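Local coordinates for uncharacterized protein (Bacteroides ovatus, PDB 4E6F), which is of unknown function but contains a DUF4468 domain with a TBP-like fold, in which a curved antiparallel sheet packs against helices, at residues A[79-84]-A[93-98]. Residues are numbered along the deposited sequence; the frame is centred on the assembly and turned at random.
Sequences EWIVFS and TLVNYQ. With EDO (1,2-ethanediol), chain E.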
# COMPACT_ATOMS: atom_id res chain seq x y z
N GLU A 79 4.28 8.62 5.01
CA GLU A 79 4.32 9.49 3.83
C GLU A 79 3.16 10.44 3.81
O GLU A 79 2.17 10.21 4.51
CB GLU A 79 4.19 8.64 2.54
CG GLU A 79 5.36 7.74 2.20
CD GLU A 79 5.11 6.96 0.92
OE1 GLU A 79 4.83 7.58 -0.13
OE2 GLU A 79 5.22 5.71 0.98
N TRP A 80 3.25 11.44 2.92
CA TRP A 80 2.09 12.27 2.61
C TRP A 80 1.38 11.66 1.42
O TRP A 80 2.04 11.26 0.44
CB TRP A 80 2.51 13.71 2.23
CG TRP A 80 3.10 14.47 3.38
CD1 TRP A 80 4.40 14.87 3.52
CD2 TRP A 80 2.40 14.97 4.53
NE1 TRP A 80 4.55 15.59 4.68
CE2 TRP A 80 3.35 15.63 5.34
CE3 TRP A 80 1.06 14.90 4.96
CZ2 TRP A 80 3.00 16.25 6.55
CZ3 TRP A 80 0.72 15.48 6.18
CH2 TRP A 80 1.69 16.15 6.96
N ILE A 81 0.04 11.64 1.47
CA ILE A 81 -0.82 11.29 0.34
C ILE A 81 -1.54 12.59 -0.04
O ILE A 81 -2.26 13.14 0.79
CB ILE A 81 -1.80 10.13 0.63
CG1 ILE A 81 -1.04 8.78 0.73
CG2 ILE A 81 -2.88 10.07 -0.47
CD1 ILE A 81 -1.96 7.65 1.17
N VAL A 82 -1.32 13.08 -1.26
CA VAL A 82 -1.97 14.33 -1.68
C VAL A 82 -3.30 14.02 -2.34
O VAL A 82 -3.35 13.24 -3.29
CB VAL A 82 -1.02 15.15 -2.60
CG1 VAL A 82 -1.72 16.41 -3.18
CG2 VAL A 82 0.24 15.54 -1.84
N PHE A 83 -4.38 14.71 -1.91
CA PHE A 83 -5.70 14.54 -2.53
C PHE A 83 -5.87 15.51 -3.70
O PHE A 83 -6.35 15.14 -4.77
CB PHE A 83 -6.81 14.79 -1.50
CG PHE A 83 -6.78 13.82 -0.34
CD1 PHE A 83 -6.82 12.45 -0.56
CD2 PHE A 83 -6.69 14.28 0.96
CE1 PHE A 83 -6.81 11.56 0.52
CE2 PHE A 83 -6.68 13.39 2.04
CZ PHE A 83 -6.76 12.03 1.81
N SER A 84 -5.52 16.78 -3.47
CA SER A 84 -5.66 17.83 -4.46
C SER A 84 -4.89 19.05 -4.04
O SER A 84 -4.50 19.20 -2.87
CB SER A 84 -7.13 18.19 -4.67
OG SER A 84 -7.69 18.69 -3.46
N THR A 93 -3.05 14.05 3.41
CA THR A 93 -3.07 13.36 4.68
C THR A 93 -1.72 12.71 4.93
O THR A 93 -1.03 12.34 3.98
CB THR A 93 -4.19 12.29 4.76
OG1 THR A 93 -4.24 11.77 6.09
CG2 THR A 93 -3.99 11.12 3.77
N LEU A 94 -1.37 12.54 6.21
CA LEU A 94 -0.22 11.70 6.52
C LEU A 94 -0.76 10.29 6.52
O LEU A 94 -1.93 10.07 6.86
CB LEU A 94 0.36 12.07 7.90
CG LEU A 94 1.75 11.53 8.22
CD1 LEU A 94 2.83 12.26 7.39
CD2 LEU A 94 2.04 11.64 9.74
N VAL A 95 0.07 9.32 6.15
CA VAL A 95 -0.31 7.92 6.24
C VAL A 95 0.84 7.19 6.91
O VAL A 95 1.99 7.50 6.62
CB VAL A 95 -0.70 7.27 4.88
CG1 VAL A 95 0.48 7.23 3.90
CG2 VAL A 95 -1.28 5.86 5.07
N ASN A 96 0.53 6.26 7.81
CA ASN A 96 1.50 5.36 8.43
C ASN A 96 1.07 3.98 8.07
O ASN A 96 -0.13 3.69 8.04
CB ASN A 96 1.61 5.54 9.93
CG ASN A 96 2.37 6.78 10.32
OD1 ASN A 96 3.61 6.78 10.50
ND2 ASN A 96 1.64 7.87 10.41
N TYR A 97 2.04 3.10 7.79
CA TYR A 97 1.67 1.76 7.35
C TYR A 97 2.79 0.76 7.65
O TYR A 97 3.90 1.18 7.97
CB TYR A 97 1.39 1.76 5.81
CG TYR A 97 2.52 2.35 4.98
CD1 TYR A 97 3.63 1.58 4.62
CD2 TYR A 97 2.53 3.71 4.65
CE1 TYR A 97 4.69 2.13 3.90
CE2 TYR A 97 3.57 4.26 3.90
CZ TYR A 97 4.65 3.47 3.53
OH TYR A 97 5.70 4.00 2.82
N GLN A 98 2.51 -0.54 7.46
CA GLN A 98 3.52 -1.56 7.54
C GLN A 98 3.54 -2.31 6.22
O GLN A 98 2.48 -2.56 5.64
CB GLN A 98 3.22 -2.52 8.70
CG GLN A 98 4.24 -3.67 8.81
CD GLN A 98 4.08 -4.47 10.08
OE1 GLN A 98 3.88 -3.92 11.17
NE2 GLN A 98 4.20 -5.80 9.95
C1 EDO E . 1.97 1.85 11.46
O1 EDO E . 1.93 0.75 10.56
C2 EDO E . 3.42 2.37 11.60
O2 EDO E . 3.93 2.83 10.33
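Two antiparallel strands pair through the backbone rings that Glu-79 forms with Val-95 and Ile-81 with Thr-93, the straightest bond running from Ile-81 N to Thr-93 O (2.8 Å, 174° at the hydrogen). Between these pairs lies the non-hydrogen-bonded pair Trp-80/Leu-94, on the other face of the sheet: Leu-94 CD1 sits over the centre of the six-membered ring of Trp-80, 3.8 Å from its centroid, a CH-pi contact, while Thr-93 O lies at the edge of the indole. Arg-92 adds a cation-pi contact to Trp-80. On the face turned to helix 149-169, Glu-79 leaves the backbone with CG anti to the carbonyl carbon (chi1 -68°). Its CB lies 4.2 Å from Val-95 CG1. Its CG passes 3.8 Å from Tyr-97 OH and its CD 3.6 Å. The extended chain brings OE2 to that hydroxyl, which donates a 2.6 Å hydrogen bond to its anti lone pair. The carboxylate stands 74° to the phenol plane, and Arg-52 forms a salt bridge with OE2, which would favour the ionised acid. An alanine at Glu-79 takes away the acceptor that Tyr-97 OH and Arg-52 share, and would probably loosen the hold on both. Nearby, Ile-81 CD1 meets Val-95 CG1 at 3.7 Å, and Phe-83 CZ touches Thr-93 CG2 at 3.5 Å. The whole is a twisted beta hairpin, strands 72-85 and 90-104, within the TBP-like DUF4468 domain.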